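Alpha-Amylase (Thermotoga maritima, PDB 2B5D) belongs to glycosyl hydrolase family 57 and joins a domain built on a mostly parallel beta sheet to a helical C-terminal region. Local coordinates at residues 78-82 against 109-113; 96-102 against 306-310; 418-422 against 481-485. Numbering follows the deposited sequence.

Interaction 1 (78-82 against 109-113)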
loop_
_atom_site.group_PDB
_atom_site.type_symbol
_atom_site.label_atom_id
_atom_site.label_comp_id
_atom_site.label_asym_id
_atom_site.label_seq_id
_atom_site.Cartn_x
_atom_site.Cartn_y
_atom_site.Cartn_z
ATOM N N MET A 78 -10.494 31.170 6.577
ATOM C CA MET A 78 -11.021 32.189 5.681
ATOM C C MET A 78 -10.080 33.386 5.490
ATOM O O MET A 78 -10.010 33.965 4.394
ATOM C CB MET A 78 -12.431 32.608 6.108
ATOM C CG MET A 78 -13.493 31.601 5.673
ATOM S SD MET A 78 -13.388 31.114 3.901
ATOM C CE MET A 78 -14.075 32.570 3.097
ATOM N N GLU A 79 -9.351 33.727 6.554
ATOM C CA GLU A 79 -8.346 34.806 6.514
ATOM C C GLU A 79 -7.106 34.421 5.704
ATOM O O GLU A 79 -6.652 35.188 4.853
ATOM C CB GLU A 79 -7.970 35.248 7.923
ATOM C CG GLU A 79 -8.893 36.324 8.468
ATOM C CD GLU A 79 -9.011 36.257 9.985
ATOM O OE1 GLU A 79 -9.880 36.975 10.549
ATOM O OE2 GLU A 79 -8.238 35.478 10.614
ATOM N N LYS A 80 -6.585 33.223 5.959
ATOM C CA LYS A 80 -5.545 32.638 5.119
ATOM C C LYS A 80 -5.944 32.759 3.640
ATOM O O LYS A 80 -5.136 33.148 2.791
ATOM C CB LYS A 80 -5.344 31.174 5.513
ATOM C CG LYS A 80 -3.935 30.646 5.370
ATOM C CD LYS A 80 -3.611 29.723 6.556
ATOM C CE LYS A 80 -2.254 29.011 6.427
ATOM N NZ LYS A 80 -2.320 27.733 5.634
ATOM N N LEU A 81 -7.209 32.467 3.352
ATOM C CA LEU A 81 -7.722 32.493 1.996
ATOM C C LEU A 81 -7.890 33.905 1.423
ATOM O O LEU A 81 -7.571 34.116 0.256
ATOM C CB LEU A 81 -9.021 31.667 1.893
ATOM C CG LEU A 81 -9.713 31.485 0.537
ATOM C CD1 LEU A 81 -8.808 30.806 -0.524
ATOM C CD2 LEU A 81 -11.052 30.749 0.684
ATOM N N ILE A 82 -8.395 34.854 2.217
ATOM C CA ILE A 82 -8.456 36.283 1.796
ATOM C C ILE A 82 -7.056 36.921 1.606
ATOM O O ILE A 82 -6.866 37.812 0.756
ATOM C CB ILE A 82 -9.247 37.166 2.785
ATOM C CG1 ILE A 82 -10.727 36.766 2.810
ATOM C CG2 ILE A 82 -9.072 38.670 2.431
ATOM C CD1 ILE A 82 -11.510 37.276 4.041
ATOM N N HIS A 109 -15.764 38.349 -2.799
ATOM C CA HIS A 109 -16.614 37.215 -2.424
ATOM C C HIS A 109 -16.230 36.560 -1.095
ATOM O O HIS A 109 -17.079 36.394 -0.210
ATOM C CB HIS A 109 -16.604 36.186 -3.544
ATOM C CG HIS A 109 -17.671 35.147 -3.420
ATOM N ND1 HIS A 109 -17.398 33.794 -3.434
ATOM C CD2 HIS A 109 -19.012 35.261 -3.280
ATOM C CE1 HIS A 109 -18.527 33.120 -3.331
ATOM N NE2 HIS A 109 -19.520 33.987 -3.225
ATOM N N PHE A 110 -14.953 36.203 -0.948
ATOM C CA PHE A 110 -14.471 35.616 0.304
ATOM C C PHE A 110 -14.640 36.551 1.477
ATOM O O PHE A 110 -14.897 36.083 2.593
ATOM C CB PHE A 110 -13.015 35.174 0.225
ATOM C CG PHE A 110 -12.757 34.113 -0.785
ATOM C CD1 PHE A 110 -13.778 33.266 -1.218
ATOM C CD2 PHE A 110 -11.480 33.936 -1.303
ATOM C CE1 PHE A 110 -13.536 32.298 -2.153
ATOM C CE2 PHE A 110 -11.231 32.950 -2.245
ATOM C CZ PHE A 110 -12.266 32.136 -2.671
ATOM N N GLU A 111 -14.486 37.855 1.242
ATOM C CA GLU A 111 -14.679 38.828 2.316
ATOM C C GLU A 111 -16.133 38.794 2.758
ATOM O O GLU A 111 -16.419 38.647 3.950
ATOM C CB GLU A 111 -14.272 40.246 1.890
ATOM C CG GLU A 111 -12.804 40.594 2.148
ATOM C CD GLU A 111 -12.419 42.002 1.669
ATOM O OE1 GLU A 111 -13.325 42.878 1.543
ATOM O OE2 GLU A 111 -11.202 42.226 1.415
ATOM N N LYS A 112 -17.037 38.911 1.780
ATOM C CA LYS A 112 -18.482 38.773 1.984
ATOM C C LYS A 112 -18.880 37.541 2.801
ATOM O O LYS A 112 -19.666 37.643 3.746
ATOM C CB LYS A 112 -19.204 38.758 0.637
ATOM C CG LYS A 112 -19.985 40.024 0.317
ATOM C CD LYS A 112 -21.418 39.970 0.893
ATOM C CE LYS A 112 -21.471 40.286 2.421
ATOM N NZ LYS A 112 -22.844 40.117 3.028
ATOM N N ILE A 113 -18.322 36.388 2.428
ATOM C CA ILE A 113 -18.609 35.120 3.089
ATOM C C ILE A 113 -18.220 35.124 4.568
ATOM O O ILE A 113 -19.048 34.811 5.422
ATOM C CB ILE A 113 -17.997 33.929 2.298
ATOM C CG1 ILE A 113 -18.916 33.599 1.120
ATOM C CG2 ILE A 113 -17.773 32.684 3.181
ATOM C CD1 ILE A 113 -18.209 32.958 -0.008
#

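Interaction 2 (96-102 against 306-310)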
loop_
_atom_site.group_PDB
_atom_site.type_symbol
_atom_site.label_atom_id
_atom_site.label_comp_id
_atom_site.label_asym_id
_atom_site.label_seq_id
_atom_site.Cartn_x
_atom_site.Cartn_y
_atom_site.Cartn_z
ATOM N N HIS A 96 -3.585 37.439 -17.998
ATOM C CA HIS A 96 -4.902 37.596 -18.649
ATOM C C HIS A 96 -5.903 38.448 -17.837
ATOM O O HIS A 96 -6.026 38.291 -16.614
ATOM C CB HIS A 96 -5.501 36.229 -18.945
ATOM C CG HIS A 96 -6.509 36.231 -20.054
ATOM N ND1 HIS A 96 -6.280 35.609 -21.265
ATOM C CD2 HIS A 96 -7.756 36.752 -20.129
ATOM C CE1 HIS A 96 -7.338 35.761 -22.043
ATOM N NE2 HIS A 96 -8.249 36.449 -21.375
ATOM N N PRO A 97 -6.593 39.388 -18.511
ATOM C CA PRO A 97 -7.624 40.201 -17.868
ATOM C C PRO A 97 -8.813 39.444 -17.235
ATOM O O PRO A 97 -9.360 39.914 -16.243
ATOM C CB PRO A 97 -8.102 41.117 -19.006
ATOM C CG PRO A 97 -7.682 40.426 -20.247
ATOM C CD PRO A 97 -6.398 39.792 -19.913
ATOM N N LEU A 98 -9.217 38.310 -17.812
ATOM C CA LEU A 98 -10.250 37.443 -17.204
ATOM C C LEU A 98 -9.769 36.952 -15.850
ATOM O O LEU A 98 -10.471 37.067 -14.838
ATOM C CB LEU A 98 -10.596 36.252 -18.117
ATOM C CG LEU A 98 -11.480 36.564 -19.335
ATOM C CD1 LEU A 98 -11.644 35.360 -20.245
ATOM C CD2 LEU A 98 -12.846 37.112 -18.916
ATOM N N LYS A 99 -8.537 36.449 -15.862
ATOM C CA LYS A 99 -7.856 35.893 -14.716
ATOM C C LYS A 99 -7.648 36.952 -13.651
ATOM O O LYS A 99 -7.930 36.703 -12.472
ATOM C CB LYS A 99 -6.534 35.288 -15.167
ATOM C CG LYS A 99 -5.743 34.598 -14.079
ATOM C CD LYS A 99 -4.585 33.856 -14.702
ATOM C CE LYS A 99 -3.833 33.092 -13.660
ATOM N NZ LYS A 99 -2.676 32.397 -14.305
ATOM N N HIS A 100 -7.187 38.137 -14.059
ATOM C CA HIS A 100 -7.107 39.294 -13.129
ATOM C C HIS A 100 -8.461 39.662 -12.523
ATOM O O HIS A 100 -8.564 39.859 -11.321
ATOM C CB HIS A 100 -6.467 40.543 -13.775
ATOM C CG HIS A 100 -6.277 41.681 -12.809
ATOM N ND1 HIS A 100 -7.071 42.808 -12.815
ATOM C CD2 HIS A 100 -5.427 41.828 -11.764
ATOM C CE1 HIS A 100 -6.706 43.610 -11.828
ATOM N NE2 HIS A 100 -5.707 43.040 -11.179
ATOM N N LYS A 101 -9.479 39.761 -13.377
ATOM C CA LYS A 101 -10.846 40.088 -12.970
ATOM C C LYS A 101 -11.422 39.099 -11.930
ATOM O O LYS A 101 -11.980 39.526 -10.911
ATOM C CB LYS A 101 -11.726 40.143 -14.203
ATOM C CG LYS A 101 -13.105 40.673 -13.974
ATOM C CD LYS A 101 -13.926 40.588 -15.247
ATOM C CE LYS A 101 -15.408 40.571 -14.914
ATOM N NZ LYS A 101 -16.233 40.536 -16.150
ATOM N N MET A 102 -11.251 37.792 -12.192
ATOM C CA MET A 102 -11.655 36.720 -11.283
ATOM C C MET A 102 -11.006 36.847 -9.917
ATOM O O MET A 102 -11.663 36.644 -8.902
ATOM C CB MET A 102 -11.327 35.334 -11.877
ATOM C CG MET A 102 -12.505 34.491 -12.405
ATOM S SD MET A 102 -14.146 34.670 -11.599
ATOM C CE MET A 102 -14.851 35.835 -12.757
ATOM N N TYR A 306 -9.816 30.421 -19.828
ATOM C CA TYR A 306 -10.102 31.158 -18.611
ATOM C C TYR A 306 -11.589 31.414 -18.380
ATOM O O TYR A 306 -12.348 31.654 -19.317
ATOM C CB TYR A 306 -9.292 32.464 -18.594
ATOM C CG TYR A 306 -7.815 32.228 -18.323
ATOM C CD1 TYR A 306 -6.834 32.616 -19.267
ATOM C CD2 TYR A 306 -7.393 31.588 -17.140
ATOM C CE1 TYR A 306 -5.477 32.393 -19.040
ATOM C CE2 TYR A 306 -6.035 31.350 -16.904
ATOM C CZ TYR A 306 -5.072 31.766 -17.864
ATOM O OH TYR A 306 -3.721 31.535 -17.639
ATOM N N TYR A 307 -11.985 31.352 -17.114
ATOM C CA TYR A 307 -13.369 31.558 -16.701
ATOM C C TYR A 307 -13.813 33.004 -16.911
ATOM O O TYR A 307 -13.154 33.961 -16.457
ATOM C CB TYR A 307 -13.537 31.174 -15.217
ATOM C CG TYR A 307 -14.960 31.223 -14.677
ATOM C CD1 TYR A 307 -15.983 30.432 -15.240
ATOM C CD2 TYR A 307 -15.279 32.033 -13.595
ATOM C CE1 TYR A 307 -17.270 30.469 -14.750
ATOM C CE2 TYR A 307 -16.567 32.074 -13.083
ATOM C CZ TYR A 307 -17.559 31.289 -13.669
ATOM O OH TYR A 307 -18.834 31.316 -13.158
ATOM N N ASP A 308 -14.951 33.139 -17.587
ATOM C CA ASP A 308 -15.656 34.401 -17.733
ATOM C C ASP A 308 -17.004 34.261 -17.049
ATOM O O ASP A 308 -17.874 33.544 -17.526
ATOM C CB ASP A 308 -15.847 34.733 -19.214
ATOM C CG ASP A 308 -16.516 36.102 -19.437
ATOM O OD1 ASP A 308 -16.467 36.579 -20.593
ATOM O OD2 ASP A 308 -17.083 36.702 -18.479
ATOM N N ILE A 309 -17.164 34.958 -15.929
ATOM C CA ILE A 309 -18.363 34.871 -15.111
ATOM C C ILE A 309 -19.614 35.472 -15.726
ATOM O O ILE A 309 -20.697 35.307 -15.176
ATOM C CB ILE A 309 -18.165 35.517 -13.720
ATOM C CG1 ILE A 309 -19.269 35.030 -12.753
ATOM C CG2 ILE A 309 -18.121 37.060 -13.836
ATOM C CD1 ILE A 309 -18.856 34.946 -11.304
ATOM N N ASP A 310 -19.481 36.185 -16.840
ATOM C CA ASP A 310 -20.641 36.799 -17.462
ATOM C C ASP A 310 -21.287 35.853 -18.415
ATOM O O ASP A 310 -22.506 35.767 -18.453
ATOM C CB ASP A 310 -20.294 38.133 -18.137
ATOM C CG ASP A 310 -20.083 39.247 -17.124
ATOM O OD1 ASP A 310 -20.897 39.357 -16.177
ATOM O OD2 ASP A 310 -19.093 40.002 -17.253
HETATM O O HOH W 1 -13.190 36.371 -15.501
#

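Interaction 3 (418-422 against 481-485)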
loop_
_atom_site.group_PDB
_atom_site.type_symbol
_atom_site.label_atom_id
_atom_site.label_comp_id
_atom_site.label_asym_id
_atom_site.label_seq_id
_atom_site.Cartn_x
_atom_site.Cartn_y
_atom_site.Cartn_z
ATOM N N TRP A 418 -15.394 -8.733 8.760
ATOM C CA TRP A 418 -14.827 -8.557 10.089
ATOM C C TRP A 418 -15.563 -7.352 10.725
ATOM O O TRP A 418 -15.878 -7.343 11.920
ATOM C CB TRP A 418 -13.297 -8.305 9.982
ATOM C CG TRP A 418 -12.596 -8.012 11.303
ATOM C CD1 TRP A 418 -11.958 -8.912 12.104
ATOM C CD2 TRP A 418 -12.489 -6.732 11.975
ATOM N NE1 TRP A 418 -11.462 -8.282 13.230
ATOM C CE2 TRP A 418 -11.775 -6.948 13.175
ATOM C CE3 TRP A 418 -12.949 -5.429 11.686
ATOM C CZ2 TRP A 418 -11.496 -5.910 14.085
ATOM C CZ3 TRP A 418 -12.672 -4.392 12.604
ATOM C CH2 TRP A 418 -11.948 -4.643 13.778
ATOM N N ILE A 419 -15.822 -6.341 9.897
ATOM C CA ILE A 419 -16.548 -5.159 10.314
ATOM C C ILE A 419 -17.980 -5.509 10.755
ATOM O O ILE A 419 -18.457 -4.979 11.755
ATOM C CB ILE A 419 -16.546 -4.076 9.215
ATOM C CG1 ILE A 419 -15.185 -3.358 9.192
ATOM C CG2 ILE A 419 -17.711 -3.069 9.403
ATOM C CD1 ILE A 419 -15.015 -2.323 8.071
ATOM N N TYR A 420 -18.631 -6.411 10.011
ATOM C CA TYR A 420 -19.996 -6.804 10.291
ATOM C C TYR A 420 -20.180 -7.605 11.568
ATOM O O TYR A 420 -21.026 -7.241 12.376
ATOM C CB TYR A 420 -20.636 -7.509 9.108
ATOM C CG TYR A 420 -20.989 -6.555 8.020
ATOM C CD1 TYR A 420 -21.151 -6.991 6.697
ATOM C CD2 TYR A 420 -21.128 -5.204 8.291
ATOM C CE1 TYR A 420 -21.477 -6.088 5.664
ATOM C CE2 TYR A 420 -21.429 -4.291 7.282
ATOM C CZ TYR A 420 -21.607 -4.737 5.970
ATOM O OH TYR A 420 -21.931 -3.810 4.987
ATOM N N ARG A 421 -19.392 -8.664 11.781
ATOM C CA ARG A 421 -19.532 -9.401 13.033
ATOM C C ARG A 421 -19.145 -8.542 14.216
ATOM O O ARG A 421 -19.682 -8.727 15.304
ATOM C CB ARG A 421 -18.835 -10.775 13.053
ATOM C CG ARG A 421 -17.360 -10.749 12.711
ATOM C CD ARG A 421 -16.536 -11.728 13.567
ATOM N NE ARG A 421 -15.129 -11.315 13.541
ATOM C CZ ARG A 421 -14.083 -12.126 13.681
ATOM N NH1 ARG A 421 -12.849 -11.619 13.630
ATOM N NH2 ARG A 421 -14.255 -13.435 13.866
ATOM N N HIS A 422 -18.259 -7.580 14.014
ATOM C CA HIS A 422 -17.999 -6.635 15.092
ATOM C C HIS A 422 -19.164 -5.701 15.366
ATOM O O HIS A 422 -19.443 -5.388 16.531
ATOM C CB HIS A 422 -16.694 -5.852 14.892
ATOM C CG HIS A 422 -15.497 -6.579 15.417
ATOM N ND1 HIS A 422 -14.718 -7.396 14.624
ATOM C CD2 HIS A 422 -14.994 -6.679 16.672
ATOM C CE1 HIS A 422 -13.779 -7.961 15.368
ATOM N NE2 HIS A 422 -13.915 -7.530 16.610
ATOM N N THR A 481 -14.004 3.319 10.361
ATOM C CA THR A 481 -14.902 2.358 10.967
ATOM C C THR A 481 -14.191 1.584 12.066
ATOM O O THR A 481 -14.610 1.636 13.210
ATOM C CB THR A 481 -15.562 1.424 9.919
ATOM O OG1 THR A 481 -16.382 2.216 9.048
ATOM C CG2 THR A 481 -16.475 0.382 10.599
ATOM N N LYS A 482 -13.101 0.914 11.710
ATOM C CA LYS A 482 -12.233 0.175 12.644
ATOM C C LYS A 482 -11.716 1.012 13.813
ATOM O O LYS A 482 -11.664 0.537 14.947
ATOM C CB LYS A 482 -11.065 -0.464 11.886
ATOM C CG LYS A 482 -11.562 -1.402 10.756
ATOM C CD LYS A 482 -10.413 -2.128 10.051
ATOM C CE LYS A 482 -10.947 -3.159 9.026
ATOM N NZ LYS A 482 -9.825 -3.967 8.363
ATOM N N LEU A 483 -11.375 2.258 13.565
ATOM C CA LEU A 483 -11.008 3.138 14.664
ATOM C C LEU A 483 -12.141 3.223 15.743
ATOM O O LEU A 483 -11.907 3.007 16.924
ATOM C CB LEU A 483 -10.645 4.506 14.109
ATOM C CG LEU A 483 -10.302 5.633 15.081
ATOM C CD1 LEU A 483 -9.086 5.232 15.903
ATOM C CD2 LEU A 483 -10.003 6.842 14.271
ATOM N N HIS A 484 -13.374 3.500 15.321
ATOM C CA HIS A 484 -14.509 3.498 16.238
ATOM C C HIS A 484 -14.859 2.126 16.796
ATOM O O HIS A 484 -15.241 2.032 17.952
ATOM C CB HIS A 484 -15.698 4.206 15.574
ATOM C CG HIS A 484 -15.407 5.638 15.285
ATOM N ND1 HIS A 484 -15.330 6.143 14.002
ATOM C CD2 HIS A 484 -15.068 6.652 16.104
ATOM C CE1 HIS A 484 -15.020 7.431 14.049
ATOM N NE2 HIS A 484 -14.864 7.766 15.318
ATOM N N ILE A 485 -14.693 1.064 16.017
ATOM C CA ILE A 485 -14.906 -0.231 16.588
ATOM C C ILE A 485 -13.955 -0.444 17.776
ATOM O O ILE A 485 -14.387 -0.825 18.871
ATOM C CB ILE A 485 -14.743 -1.350 15.541
ATOM C CG1 ILE A 485 -15.954 -1.376 14.608
ATOM C CG2 ILE A 485 -14.620 -2.721 16.223
ATOM C CD1 ILE A 485 -15.726 -2.193 13.323
#

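Interaction 1 (78-82 against 109-113)
Two helices pack antiparallel here: the axes of 78-82 and 109-113 approach to 9.8 Å with their directions 160° apart, and I82 and F110 come closest in backbone terms, CA to CA 6.2 Å. The consecutive helices 68-91 and 97-119 thus form an alpha-helical hairpin. The aromatic part centres on F110. L81 CD2 sits 3.7 Å from the centroid of the F110 ring and 11° off its normal, a CH-pi contact over the face. Aliphatic contacts flank it: I82 CG1 reaches F110 CB at 3.8 Å, and M78, with all three chi angles near m, brings CE to 3.7 Å from I113 CG2 and 4.0 Å from F110 CB. At the margin, I82 CD1 meets the aliphatic CG of E111 at 4.0 Å. Helix 27-47 adds a third wall, T35 touching both M78 and I113. Beside the contact, E79 forms a salt bridge with R118 of helix 97-119; between the two segments themselves the packing, 301 Å² buried, is apolar, without polar bonds.

Interaction 2 (96-102 against 306-310)
The start of helix 97-119, with H96 at its N-cap position, meets the loop leading into helix 309-338. A water bridges the backbones: it donates to L98 O at 2.9 Å and to Y307 O at 2.6 Å. L98 O is thereby shared, since it also accepts from M102 N at 2.9 Å within its own helix. At the start of the other helix, D308 OD2 accepts from D310 N at 3.0 Å with an N-H...acceptor angle of 164°, so a first-turn amide is satisfied by the N-cap side chain. K101, fully extended, carries NZ to D310 OD2 at 3.1 Å, a salt bridge whose hydrogen bond is weak. Aromatic and apolar packing accounts for much of the rest. H96 and Y306 form an oblique aromatic pair, ring centroids 5.1 Å apart and planes at 51°. K99 CB lies over one face of the Y306 ring, and M102 CE is 3.5 Å from I309 CB. M102 SD lies 3.5 Å from Y307 CD2 and 4.8 Å from the centroid of the Y307 ring, 84° off its normal: a Met-aromatic contact at the edge. Backbone hydrogen bonding of Y307 ties this loop to the one carrying Y291. The arrangement is that of an Asp N-cap on helix 309-338, docked against a second helix start within the family 57 region.

Interaction 3 (418-422 against 481-485)
Long side chains bridge the gap between these two helical turns, whose axes are 11.0 Å apart at closest approach. The CA-to-CB bond of W418 points sideways to 481-485, but with chi1 near t (176°) the end of its side chain comes nearer, placing CZ3 3.7 Å from K482 CG and 3.8 Å from I485 CD1. K482 is m at chi1 and then t throughout, a straight chain whose CE lies 4.2 Å from I419 CG1. The segments run 32° apart, on helices 418-436 and 473-496 of the helical C-terminal region, near a subunit boundary where W418 NE1 makes a weak hydrogen bond to S281 O of the second subunit. I419 and I485 both adopt the m,t rotamer; I419 CG2 contacts T481 CG2 at 3.9 Å, and I485 CD1 reaches I419 CG1 at 4.3 Å. H422, at chi1 -86°, folds back on its own helix so that ND1 donates to W418 O at 2.9 Å (152°), while its CB rests 4.0 Å from I485 CG2.

In the fold
Interactions 1 and 2 share helix 97-119: 96-102 is at its start and 109-113 further along, so the same helix packs on 68-91 at one level and on the entry to 309-338 at another. Their centres are 19 Å apart and their nearest atoms about 7 Å apart, without touching, and their segments alternate along the chain. All four segments fall in the family 57 range. Interaction 3 stands apart, its centre 40 Å from that of interaction 1 and 49 Å from that of interaction 2, with nearest atoms about 24 and 36 Å away. It follows both in sequence and, unlike them, is touched by another subunit.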